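Local coordinates for citrate lyase subunit beta-like protein (Mycobacterium tuberculosis H37Rv, PDB 6CHU) that acts as a magnesium-binding lyase of the HpcH/HpaI aldolase family, a bifunctional homotrimeric enzyme of itaconate dissimilation and leucine catabolism, at residues A14-L19 against A35-I40; L41-G46 against A54-L59; V189-L194 against V215-S220. All blocks are in the same frame, centred on the assembly; numbering follows the deposited sequence.

Contact 1. Residues A14-L19 against A35-I40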
ATOM      1  N   ALA A  14      -5.178 -13.988  25.729  1.00 45.52           N
ATOM      2  CA  ALA A  14      -4.689 -15.264  25.234  1.00 46.33           C
ATOM      3  C   ALA A  14      -3.405 -15.058  24.436  1.00 44.28           C
ATOM      4  O   ALA A  14      -3.121 -13.970  23.927  1.00 45.27           O
ATOM      5  CB  ALA A  14      -5.748 -15.957  24.376  1.00 41.46           C
ATOM      6  N   GLY A  15      -2.619 -16.126  24.335  1.00 44.43           N
ATOM      7  CA  GLY A  15      -1.376 -16.063  23.626  1.00 38.62           C
ATOM      8  C   GLY A  15      -1.573 -15.857  22.134  1.00 33.65           C
ATOM      9  O   GLY A  15      -2.702 -15.739  21.631  1.00 32.58           O
ATOM     10  N   PRO A  16      -0.459 -15.813  21.407  1.00 28.11           N
ATOM     11  CA  PRO A  16      -0.503 -15.513  19.970  1.00 27.42           C
ATOM     12  C   PRO A  16      -0.739 -16.714  19.070  1.00 27.02           C
ATOM     13  O   PRO A  16      -0.825 -16.532  17.851  1.00 25.74           O
ATOM     14  CB  PRO A  16       0.898 -14.930  19.726  1.00 28.95           C
ATOM     15  CG  PRO A  16       1.775 -15.714  20.678  1.00 32.52           C
ATOM     16  CD  PRO A  16       0.920 -15.987  21.900  1.00 31.50           C
ATOM     17  N   GLY A  17      -0.834 -17.924  19.616  1.00 26.21           N
ATOM     18  CA  GLY A  17      -0.921 -19.097  18.770  1.00 26.34           C
ATOM     19  C   GLY A  17      -2.344 -19.571  18.596  1.00 23.05           C
ATOM     20  O   GLY A  17      -2.894 -20.242  19.472  1.00 27.20           O
ATOM     21  N   TRP A  18      -2.942 -19.223  17.465  1.00 23.43           N
ATOM     22  CA  TRP A  18      -4.297 -19.624  17.128  1.00 24.41           C
ATOM     23  C   TRP A  18      -4.246 -20.771  16.128  1.00 24.82           C
ATOM     24  O   TRP A  18      -3.366 -20.822  15.264  1.00 26.28           O
ATOM     25  CB  TRP A  18      -5.080 -18.454  16.535  1.00 23.89           C
ATOM     26  CG  TRP A  18      -5.395 -17.367  17.516  1.00 25.14           C
ATOM     27  CD1 TRP A  18      -4.648 -16.967  18.589  1.00 26.37           C
ATOM     28  CD2 TRP A  18      -6.546 -16.519  17.488  1.00 22.47           C
ATOM     29  NE1 TRP A  18      -5.275 -15.913  19.233  1.00 25.45           N
ATOM     30  CE2 TRP A  18      -6.446 -15.634  18.579  1.00 25.39           C
ATOM     31  CE3 TRP A  18      -7.660 -16.437  16.650  1.00 23.24           C
ATOM     32  CZ2 TRP A  18      -7.423 -14.670  18.853  1.00 23.30           C
ATOM     33  CZ3 TRP A  18      -8.635 -15.478  16.927  1.00 24.72           C
ATOM     34  CH2 TRP A  18      -8.502 -14.612  18.015  1.00 23.10           C
ATOM     35  N   LEU A  19      -5.203 -21.687  16.238  1.00 23.96           N
ATOM     36  CA  LEU A  19      -5.136 -22.936  15.483  1.00 24.75           C
ATOM     37  C   LEU A  19      -6.496 -23.260  14.884  1.00 23.53           C
ATOM     38  O   LEU A  19      -7.475 -23.420  15.620  1.00 24.92           O
ATOM     39  CB  LEU A  19      -4.654 -24.079  16.379  1.00 23.62           C
ATOM     40  CG  LEU A  19      -4.685 -25.484  15.784  1.00 24.80           C
ATOM     41  CD1 LEU A  19      -3.810 -25.548  14.542  1.00 25.44           C
ATOM     42  CD2 LEU A  19      -4.230 -26.503  16.809  1.00 25.39           C
ATOM     43  N   ALA A  35      -3.397 -27.719  22.594  1.00 35.94           N
ATOM     44  CA  ALA A  35      -2.199 -27.321  21.857  1.00 36.75           C
ATOM     45  C   ALA A  35      -2.113 -25.817  21.634  1.00 35.03           C
ATOM     46  O   ALA A  35      -1.009 -25.273  21.531  1.00 33.23           O
ATOM     47  CB  ALA A  35      -2.150 -28.025  20.501  1.00 35.18           C
ATOM     48  N   ALA A  36      -3.243 -25.130  21.544  1.00 28.85           N
ATOM     49  CA  ALA A  36      -3.243 -23.761  21.065  1.00 27.70           C
ATOM     50  C   ALA A  36      -3.711 -22.796  22.147  1.00 31.38           C
ATOM     51  O   ALA A  36      -4.298 -23.187  23.164  1.00 31.24           O
ATOM     52  CB  ALA A  36      -4.133 -23.618  19.826  1.00 26.31           C
ATOM     53  N   ASP A  37      -3.429 -21.517  21.910  1.00 27.16           N
ATOM     54  CA  ASP A  37      -3.951 -20.460  22.768  1.00 32.57           C
ATOM     55  C   ASP A  37      -5.430 -20.215  22.485  1.00 31.09           C
ATOM     56  O   ASP A  37      -6.243 -20.143  23.410  1.00 29.95           O
ATOM     57  CB  ASP A  37      -3.132 -19.186  22.569  1.00 28.73           C
ATOM     58  CG  ASP A  37      -1.700 -19.343  23.040  1.00 30.91           C
ATOM     59  OD1 ASP A  37      -1.494 -19.703  24.213  1.00 35.48           O
ATOM     60  OD2 ASP A  37      -0.780 -19.112  22.234  1.00 31.85           O
ATOM     61  N   VAL A  38      -5.796 -20.115  21.214  1.00 26.20           N
ATOM     62  CA  VAL A  38      -7.190 -19.979  20.794  1.00 24.98           C
ATOM     63  C   VAL A  38      -7.430 -20.963  19.659  1.00 27.97           C
ATOM     64  O   VAL A  38      -6.579 -21.120  18.778  1.00 28.04           O
ATOM     65  CB  VAL A  38      -7.521 -18.538  20.340  1.00 25.60           C
ATOM     66  CG1 VAL A  38      -8.927 -18.460  19.706  1.00 21.26           C
ATOM     67  CG2 VAL A  38      -7.437 -17.580  21.502  1.00 28.90           C
ATOM     68  N   VAL A  39      -8.577 -21.631  19.681  1.00 24.94           N
ATOM     69  CA  VAL A  39      -8.964 -22.551  18.619  1.00 23.10           C
ATOM     70  C   VAL A  39      -9.993 -21.862  17.732  1.00 24.86           C
ATOM     71  O   VAL A  39     -10.946 -21.247  18.233  1.00 25.18           O
ATOM     72  CB  VAL A  39      -9.528 -23.858  19.196  1.00 24.32           C
ATOM     73  CG1 VAL A  39     -10.096 -24.732  18.090  1.00 29.56           C
ATOM     74  CG2 VAL A  39      -8.444 -24.609  19.974  1.00 27.15           C
ATOM     75  N   ILE A  40      -9.817 -21.975  16.421  1.00 21.17           N
ATOM     76  CA  ILE A  40     -10.815 -21.533  15.451  1.00 20.62           C
ATOM     77  C   ILE A  40     -11.524 -22.787  14.954  1.00 26.91           C
ATOM     78  O   ILE A  40     -10.983 -23.528  14.126  1.00 23.85           O
ATOM     79  CB  ILE A  40     -10.191 -20.763  14.282  1.00 20.80           C
ATOM     80  CG1 ILE A  40      -9.307 -19.612  14.771  1.00 21.95           C
ATOM     81  CG2 ILE A  40     -11.299 -20.234  13.363  1.00 20.75           C
ATOM     82  CD1 ILE A  40      -8.353 -19.095  13.683  1.00 22.01           C
TER
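The indole of Trp-18 lies flat against the branched carbon of Val-38 where strands 17-22 and 38-42, the first two of a TIM barrel, run parallel. Joined through helix 29-35, they form a beta-alpha-beta unit and offer a worked example of how neighbouring strands fill a barrel core. Over residues 17-19 and 38-40 the strand axes come within 4.7 Å, inclined by 27°. Trp-18 and Val-38 leave the same face of the sheet, side by side and pointing the same way. Val-38 CB stands 3.5 Å from the centroid of the five-membered ring of Trp-18, almost exactly on the ring normal, a CH-pi contact. From there the valine forks. CG1, anti to the backbone N (chi1 172°), lies against CD2 and CE3 of the indole, while CG2 approaches NE1 and CE2 and also touches Ala-14 CB. Ile-40 crosses the tryptophan at about a right angle, its CG1 4.0 Å from Trp-18 CE3. Leu-184 and Leu-186 of strand 184-187 pack on the same indole, which places it inside the barrel.

Across the sheet, Leu-19 turns to the other face and sets its CB 3.5 Å from CB of Ala-36, just beyond the end of the helix. Parallel pairing is carried by Leu-19 N bonding to Val-38 O and Ile-40 N bonding to Leu-19 O. At the strand entrance Gly-17 O is gripped twice, by Asp-37 N at 2.8 Å and weakly by Val-38 N. The Asp-37 carboxylate packs against the backbone of Gly-15, ahead of strand 17-22, with CG 3.3 Å from Gly-15 CA. Its OD1 pairs with Arg-226 in a salt bridge, whereas OD2 receives Gly-17 N on its anti lone pair at 2.9 Å.

Contact 2. Residues L41-G46 against A54-L59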
ATOM      1  N   LEU A  41     -12.738 -23.037  15.443  1.00 22.76           N
ATOM      2  CA  LEU A  41     -13.513 -24.163  14.934  1.00 24.22           C
ATOM      3  C   LEU A  41     -14.088 -23.747  13.588  1.00 29.00           C
ATOM      4  O   LEU A  41     -14.758 -22.710  13.483  1.00 25.92           O
ATOM      5  CB  LEU A  41     -14.609 -24.582  15.915  1.00 24.48           C
ATOM      6  CG  LEU A  41     -14.129 -25.180  17.246  1.00 23.74           C
ATOM      7  CD1 LEU A  41     -15.305 -25.350  18.215  1.00 27.64           C
ATOM      8  CD2 LEU A  41     -13.409 -26.526  17.062  1.00 23.90           C
ATOM      9  N   ASP A  42     -13.787 -24.525  12.554  1.00 25.39           N
ATOM     10  CA  ASP A  42     -13.942 -24.080  11.179  1.00 26.02           C
ATOM     11  C   ASP A  42     -15.155 -24.739  10.540  1.00 24.79           C
ATOM     12  O   ASP A  42     -15.222 -25.970  10.449  1.00 25.97           O
ATOM     13  CB  ASP A  42     -12.682 -24.396  10.379  1.00 25.70           C
ATOM     14  CG  ASP A  42     -12.656 -23.699   9.045  1.00 27.19           C
ATOM     15  OD1 ASP A  42     -13.502 -22.793   8.822  1.00 22.51           O
ATOM     16  OD2 ASP A  42     -11.783 -24.053   8.224  1.00 24.60           O
ATOM     17  N   LEU A  43     -16.099 -23.918  10.080  1.00 24.10           N
ATOM     18  CA  LEU A  43     -17.202 -24.378   9.247  1.00 24.21           C
ATOM     19  C   LEU A  43     -16.989 -24.061   7.770  1.00 26.06           C
ATOM     20  O   LEU A  43     -17.798 -24.492   6.933  1.00 21.82           O
ATOM     21  CB  LEU A  43     -18.522 -23.742   9.717  1.00 22.59           C
ATOM     22  CG  LEU A  43     -18.922 -23.960  11.177  1.00 22.15           C
ATOM     23  CD1 LEU A  43     -20.134 -23.057  11.501  1.00 23.39           C
ATOM     24  CD2 LEU A  43     -19.260 -25.420  11.437  1.00 27.88           C
ATOM     25  N   GLU A  44     -15.924 -23.331   7.426  1.00 23.02           N
ATOM     26  CA  GLU A  44     -15.705 -22.949   6.034  1.00 24.55           C
ATOM     27  C   GLU A  44     -14.697 -23.881   5.358  1.00 24.67           C
ATOM     28  O   GLU A  44     -14.919 -25.094   5.301  1.00 25.74           O
ATOM     29  CB  GLU A  44     -15.271 -21.478   5.927  1.00 21.46           C
ATOM     30  CG  GLU A  44     -15.512 -20.878   4.522  1.00 22.22           C
ATOM     31  CD  GLU A  44     -14.317 -20.113   3.960  1.00 25.92           C
ATOM     32  OE1 GLU A  44     -13.175 -20.326   4.422  1.00 22.63           O
ATOM     33  OE2 GLU A  44     -14.530 -19.283   3.046  1.00 22.49           O
ATOM     34  N   ASP A  45     -13.591 -23.341   4.835  1.00 22.75           N
ATOM     35  CA  ASP A  45     -12.803 -24.106   3.871  1.00 24.47           C
ATOM     36  C   ASP A  45     -12.164 -25.357   4.462  1.00 28.36           C
ATOM     37  O   ASP A  45     -11.827 -26.275   3.705  1.00 28.30           O
ATOM     38  CB  ASP A  45     -11.739 -23.215   3.230  1.00 22.78           C
ATOM     39  CG  ASP A  45     -12.311 -22.365   2.125  1.00 26.31           C
ATOM     40  OD1 ASP A  45     -13.508 -22.569   1.797  1.00 26.31           O
ATOM     41  OD2 ASP A  45     -11.586 -21.494   1.600  1.00 25.94           O
ATOM     42  N   GLY A  46     -12.015 -25.437   5.780  1.00 26.60           N
ATOM     43  CA  GLY A  46     -11.483 -26.662   6.359  1.00 28.60           C
ATOM     44  C   GLY A  46     -12.419 -27.856   6.305  1.00 30.50           C
ATOM     45  O   GLY A  46     -11.970 -28.974   6.583  1.00 27.60           O
ATOM     46  N   ALA A  54     -22.656 -32.123   9.225  1.00 36.15           N
ATOM     47  CA  ALA A  54     -22.090 -32.866  10.349  1.00 38.45           C
ATOM     48  C   ALA A  54     -21.202 -31.979  11.216  1.00 37.12           C
ATOM     49  O   ALA A  54     -21.128 -32.178  12.434  1.00 33.72           O
ATOM     50  CB  ALA A  54     -21.309 -34.079   9.841  1.00 41.42           C
ATOM     51  N   ALA A  55     -20.528 -30.995  10.613  1.00 31.39           N
ATOM     52  CA  ALA A  55     -19.693 -30.086  11.393  1.00 30.51           C
ATOM     53  C   ALA A  55     -20.543 -29.206  12.302  1.00 32.29           C
ATOM     54  O   ALA A  55     -20.144 -28.904  13.432  1.00 34.35           O
ATOM     55  CB  ALA A  55     -18.835 -29.227  10.464  1.00 28.76           C
ATOM     56  N   ARG A  56     -21.721 -28.795  11.827  1.00 34.62           N
ATOM     57  CA  ARG A  56     -22.613 -27.979  12.647  1.00 30.47           C
ATOM     58  C   ARG A  56     -23.138 -28.758  13.847  1.00 28.22           C
ATOM     59  O   ARG A  56     -23.281 -28.197  14.940  1.00 33.65           O
ATOM     60  CB  ARG A  56     -23.769 -27.452  11.794  1.00 28.48           C
ATOM     61  CG  ARG A  56     -23.279 -26.522  10.700  1.00 28.34           C
ATOM     62  CD  ARG A  56     -24.384 -25.953   9.818  1.00 29.28           C
ATOM     63  NE  ARG A  56     -23.766 -25.191   8.739  1.00 28.66           N
ATOM     64  CZ  ARG A  56     -23.790 -25.532   7.453  1.00 29.89           C
ATOM     65  NH1 ARG A  56     -24.454 -26.609   7.053  1.00 30.98           N
ATOM     66  NH2 ARG A  56     -23.158 -24.770   6.566  1.00 29.37           N
ATOM     67  N   ASN A  57     -23.430 -30.048  13.666  1.00 32.36           N
ATOM     68  CA  ASN A  57     -23.840 -30.873  14.798  1.00 35.52           C
ATOM     69  C   ASN A  57     -22.694 -31.057  15.786  1.00 35.71           C
ATOM     70  O   ASN A  57     -22.904 -30.998  17.002  1.00 35.74           O
ATOM     71  CB  ASN A  57     -24.352 -32.230  14.311  1.00 43.24           C
ATOM     72  CG  ASN A  57     -25.645 -32.117  13.528  1.00 48.95           C
ATOM     73  OD1 ASN A  57     -26.451 -31.221  13.766  1.00 52.75           O
ATOM     74  ND2 ASN A  57     -25.846 -33.028  12.583  1.00 50.38           N
ATOM     75  N   ALA A  58     -21.475 -31.275  15.288  1.00 31.88           N
ATOM     76  CA  ALA A  58     -20.338 -31.401  16.194  1.00 35.91           C
ATOM     77  C   ALA A  58     -20.123 -30.107  16.964  1.00 35.67           C
ATOM     78  O   ALA A  58     -19.752 -30.128  18.144  1.00 39.09           O
ATOM     79  CB  ALA A  58     -19.076 -31.780  15.418  1.00 41.38           C
ATOM     80  N   LEU A  59     -20.356 -28.970  16.306  1.00 34.39           N
ATOM     81  CA  LEU A  59     -20.232 -27.679  16.971  1.00 33.35           C
ATOM     82  C   LEU A  59     -21.137 -27.601  18.193  1.00 36.10           C
ATOM     83  O   LEU A  59     -20.723 -27.120  19.254  1.00 34.71           O
ATOM     84  CB  LEU A  59     -20.565 -26.559  15.988  1.00 33.21           C
ATOM     85  CG  LEU A  59     -20.220 -25.148  16.451  1.00 35.90           C
ATOM     86  CD1 LEU A  59     -18.714 -24.954  16.391  1.00 34.11           C
ATOM     87  CD2 LEU A  59     -20.950 -24.114  15.596  1.00 35.12           C
TER
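In the second beta-alpha-beta unit of the barrel, strand 38-42 and the loop after it meet the inward side of helix 52-61 through Leu-41 and Leu-43, which face Ala-55 and Leu-59. This is the layer between barrel wall and surrounding helices: alternate residues point to the helix, and the one between them, Asp-42, points away from it. Leu-59 reaches across with CG anti to its backbone N (chi1 -169°) and spreads its two methyls over both partners. CD1 of Leu-59 lies 3.9 Å from CD1 of Leu-41, the two side chains crossing at a slant, while CD2 stands 4.3 Å from Leu-43 CD1. The second methyl of Leu-43, CD2, rests on the helix itself, 4.0 Å from Ala-55 CB and close to the aliphatic CG of Arg-56. The guanidinium of Arg-56 is engaged elsewhere, in salt bridges to Asp-84 (through NE) and Asp-80 (through NH2) of helix 79-89.

On the loop side, Asp-42 OD1 accepts Glu-44 N at 2.8 Å, closing an Asx turn, and OD2 accepts Gly-46 N. Both donors approach from above the carboxylate plane. OD1 also forms a salt bridge with Arg-72, a substrate-binding residue. Beyond it, Lys-100 pairs with Glu-44 and Asp-45, and Asp-45 also packs on Pro-263 of a second subunit.

The chemistry is thus sorted by direction: between 41-46 and 54-59 the touch is all aliphatic, with a polar tie to the helix from Lys-52 NZ to Leu-43 O, while the carboxylate turned away shapes the loop and probably helps to position Arg-72 for substrate.

Contact 3. Residues V189-L194 against V215-S220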
ATOM      1  N   VAL A 189      -1.918 -17.701   7.599  1.00 19.75           N
ATOM      2  CA  VAL A 189      -1.405 -19.038   7.867  1.00 18.94           C
ATOM      3  C   VAL A 189      -0.239 -19.359   6.946  1.00 21.58           C
ATOM      4  O   VAL A 189      -0.139 -18.867   5.816  1.00 22.49           O
ATOM      5  CB  VAL A 189      -2.515 -20.093   7.710  1.00 24.54           C
ATOM      6  CG1 VAL A 189      -3.621 -19.873   8.721  1.00 20.66           C
ATOM      7  CG2 VAL A 189      -3.067 -20.100   6.290  1.00 27.80           C
ATOM      8  N   HIS A 190       0.643 -20.220   7.434  1.00 21.91           N
ATOM      9  CA  HIS A 190       1.790 -20.717   6.686  1.00 24.31           C
ATOM     10  C   HIS A 190       1.419 -22.117   6.223  1.00 23.92           C
ATOM     11  O   HIS A 190       1.491 -23.062   7.006  1.00 25.72           O
ATOM     12  CB  HIS A 190       3.026 -20.722   7.578  1.00 23.54           C
ATOM     13  CG  HIS A 190       4.314 -20.815   6.826  1.00 25.56           C
ATOM     14  ND1 HIS A 190       4.950 -19.709   6.305  1.00 24.00           N
ATOM     15  CD2 HIS A 190       5.091 -21.880   6.520  1.00 29.47           C
ATOM     16  CE1 HIS A 190       6.065 -20.089   5.707  1.00 28.94           C
ATOM     17  NE2 HIS A 190       6.169 -21.403   5.815  1.00 29.56           N
ATOM     18  N   LEU A 191       1.014 -22.254   4.953  1.00 24.63           N
ATOM     19  CA  LEU A 191       0.469 -23.532   4.500  1.00 27.26           C
ATOM     20  C   LEU A 191       1.517 -24.633   4.430  1.00 26.94           C
ATOM     21  O   LEU A 191       1.159 -25.816   4.515  1.00 26.82           O
ATOM     22  CB  LEU A 191      -0.203 -23.379   3.135  1.00 28.09           C
ATOM     23  CG  LEU A 191      -1.532 -22.615   3.130  1.00 27.39           C
ATOM     24  CD1 LEU A 191      -2.182 -22.785   1.779  1.00 32.89           C
ATOM     25  CD2 LEU A 191      -2.475 -23.105   4.218  1.00 27.70           C
ATOM     26  N   ASP A 192       2.795 -24.281   4.283  1.00 24.44           N
ATOM     27  CA  ASP A 192       3.864 -25.279   4.206  1.00 29.76           C
ATOM     28  C   ASP A 192       4.227 -25.692   5.628  1.00 25.81           C
ATOM     29  O   ASP A 192       5.117 -25.116   6.259  1.00 25.92           O
ATOM     30  CB  ASP A 192       5.073 -24.731   3.453  1.00 27.92           C
ATOM     31  CG  ASP A 192       6.094 -25.810   3.120  1.00 34.99           C
ATOM     32  OD1 ASP A 192       5.986 -26.931   3.656  1.00 28.83           O
ATOM     33  OD2 ASP A 192       7.013 -25.538   2.324  1.00 35.69           O
ATOM     34  N   ILE A 193       3.554 -26.743   6.111  1.00 26.14           N
ATOM     35  CA  ILE A 193       3.611 -27.106   7.528  1.00 27.68           C
ATOM     36  C   ILE A 193       5.030 -27.478   7.945  1.00 28.18           C
ATOM     37  O   ILE A 193       5.511 -27.070   9.009  1.00 30.70           O
ATOM     38  CB  ILE A 193       2.629 -28.255   7.821  1.00 25.50           C
ATOM     39  CG1 ILE A 193       1.194 -27.784   7.622  1.00 28.90           C
ATOM     40  CG2 ILE A 193       2.856 -28.808   9.223  1.00 25.14           C
ATOM     41  CD1 ILE A 193       0.170 -28.896   7.772  1.00 30.93           C
ATOM     42  N   LEU A 194       5.706 -28.292   7.137  1.00 28.40           N
ATOM     43  CA  LEU A 194       7.046 -28.738   7.496  1.00 28.33           C
ATOM     44  C   LEU A 194       8.097 -27.648   7.322  1.00 28.80           C
ATOM     45  O   LEU A 194       9.236 -27.841   7.768  1.00 29.25           O
ATOM     46  CB  LEU A 194       7.431 -29.976   6.674  1.00 34.54           C
ATOM     47  CG  LEU A 194       6.541 -31.202   6.896  1.00 35.71           C
ATOM     48  CD1 LEU A 194       7.010 -32.356   6.022  1.00 34.60           C
ATOM     49  CD2 LEU A 194       6.554 -31.602   8.362  1.00 35.27           C
ATOM     50  N   VAL A 215      -1.906 -17.134  12.927  1.00 19.57           N
ATOM     51  CA  VAL A 215      -2.836 -18.255  12.873  1.00 18.83           C
ATOM     52  C   VAL A 215      -2.141 -19.444  12.225  1.00 22.41           C
ATOM     53  O   VAL A 215      -1.357 -19.290  11.274  1.00 22.05           O
ATOM     54  CB  VAL A 215      -4.122 -17.860  12.128  1.00 24.78           C
ATOM     55  CG1 VAL A 215      -5.111 -19.028  12.132  1.00 23.02           C
ATOM     56  CG2 VAL A 215      -4.753 -16.633  12.812  1.00 19.15           C
ATOM     57  N   CYS A 216      -2.399 -20.631  12.770  1.00 21.98           N
ATOM     58  CA  CYS A 216      -1.760 -21.872  12.353  1.00 23.74           C
ATOM     59  C   CYS A 216      -2.793 -22.866  11.840  1.00 26.24           C
ATOM     60  O   CYS A 216      -3.958 -22.833  12.239  1.00 24.21           O
ATOM     61  CB  CYS A 216      -1.000 -22.513  13.511  1.00 27.12           C
ATOM     62  SG  CYS A 216       0.253 -21.452  14.222  1.00 26.77           S
ATOM     63  N   ILE A 217      -2.346 -23.773  10.967  1.00 25.68           N
ATOM     64  CA  ILE A 217      -3.199 -24.847  10.466  1.00 25.99           C
ATOM     65  C   ILE A 217      -2.741 -26.217  10.934  1.00 28.72           C
ATOM     66  O   ILE A 217      -3.391 -27.223  10.609  1.00 27.88           O
ATOM     67  CB  ILE A 217      -3.309 -24.800   8.931  1.00 29.73           C
ATOM     68  CG1 ILE A 217      -1.956 -24.467   8.326  1.00 36.14           C
ATOM     69  CG2 ILE A 217      -4.309 -23.718   8.490  1.00 24.90           C
ATOM     70  CD1 ILE A 217      -1.381 -25.573   7.589  1.00 35.92           C
ATOM     71  N   HIS A 218      -1.664 -26.295  11.714  1.00 23.73           N
ATOM     72  CA  HIS A 218      -1.218 -27.563  12.278  1.00 26.99           C
ATOM     73  C   HIS A 218      -0.662 -27.302  13.673  1.00 24.42           C
ATOM     74  O   HIS A 218       0.033 -26.296  13.880  1.00 25.82           O
ATOM     75  CB  HIS A 218      -0.146 -28.220  11.397  1.00 26.23           C
ATOM     76  CG  HIS A 218       0.151 -29.643  11.752  1.00 27.39           C
ATOM     77  ND1 HIS A 218       1.076 -29.993  12.715  1.00 29.62           N
ATOM     78  CD2 HIS A 218      -0.340 -30.805  11.262  1.00 30.68           C
ATOM     79  CE1 HIS A 218       1.138 -31.311  12.803  1.00 35.04           C
ATOM     80  NE2 HIS A 218       0.290 -31.828  11.935  1.00 29.56           N
ATOM     81  N   PRO A 219      -0.957 -28.166  14.648  1.00 26.81           N
ATOM     82  CA  PRO A 219      -0.529 -27.874  16.029  1.00 27.58           C
ATOM     83  C   PRO A 219       0.980 -27.786  16.205  1.00 31.51           C
ATOM     84  O   PRO A 219       1.438 -27.107  17.135  1.00 27.79           O
ATOM     85  CB  PRO A 219      -1.124 -29.037  16.837  1.00 32.55           C
ATOM     86  CG  PRO A 219      -1.338 -30.133  15.852  1.00 34.41           C
ATOM     87  CD  PRO A 219      -1.673 -29.453  14.550  1.00 28.77           C
ATOM     88  N   SER A 220       1.766 -28.442  15.342  1.00 29.47           N
ATOM     89  CA  SER A 220       3.222 -28.341  15.432  1.00 27.92           C
ATOM     90  C   SER A 220       3.708 -26.916  15.210  1.00 28.57           C
ATOM     91  O   SER A 220       4.835 -26.587  15.601  1.00 29.65           O
ATOM     92  CB  SER A 220       3.881 -29.271  14.407  1.00 30.62           C
ATOM     93  OG  SER A 220       3.598 -28.811  13.097  1.00 30.30           O
TER
HETATM   94  O   HOH W   1       1.096 -20.105  10.246  1.00 26.50           O
HETATM   95  O   HOH W   2       5.830 -27.992  11.601  1.00 37.81           O
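Val-189 and Ile-193, from the loop after strand 184-187, bear on Val-215, Ile-217 and His-218 where strand 213-216, the last of the TIM barrel, gives way to the loop that leads into helix 221-228. Apolar contacts come first. CG1 of Val-189 meets CG1 of Val-215 at 3.8 Å and also CG2 of Ile-217. Ile-217 CD1 presses on Ile-193 CG1 at 3.4 Å, tighter than usual; Ile-217 is probably strained, its CD1 (chi2 112°) lying off the staggered positions. Met-259 of a second subunit packs on both isoleucines, and a bound acetate lies about 4 Å from the Ile-217 side chain.

A CA-H...O contact brings Val-189 CA to 3.4 Å from Val-215 O, and a CH-pi contact sets Ile-193 CG2 over one face of the His-218 ring, 4.2 Å from its centroid.

Between the two segments the polar links are water-mediated: one water accepts from His-190 N (2.9 Å) and donates to Val-215 O; another donates to Ile-193 O and bonds Ser-220 OG. Gln-221 also ties them, NE2 to His-190 O and OE1 to Ile-217 N and His-218 N. His-218 ND1 caps the coming helix by accepting Ser-220 N at 3.1 Å, and also bonds Ser-220 OG.

Apolar packing thus carries the seam, waters and Gln-221 add polar ties, and the Ser-220 bonds probably limit rotation of the imidazole that Ile-193 covers.

Overall arrangement
All three contacts belong to one closed eight-stranded parallel barrel and follow one another in series along the chain. Contacts 1 and 2 share strand 38-42, their segments adjoining in sequence, yet their centres lie about 17 Å apart: one pairs the strand with its neighbour, the other seats its end on a helix. The centre of contact 3 lies about 12 Å from that of contact 1, because strand 213-216 closes the barrel beside strand 17-22; Trp-18 O probably accepts Cys-216 N at that seam. Contacts 2 and 3 do not touch, their centres being about 19 Å apart. Contact 1 pairs strands near their starts; contacts 2 and 3 lie at C-terminal strand ends, the side of Arg-72 and the magnesium site.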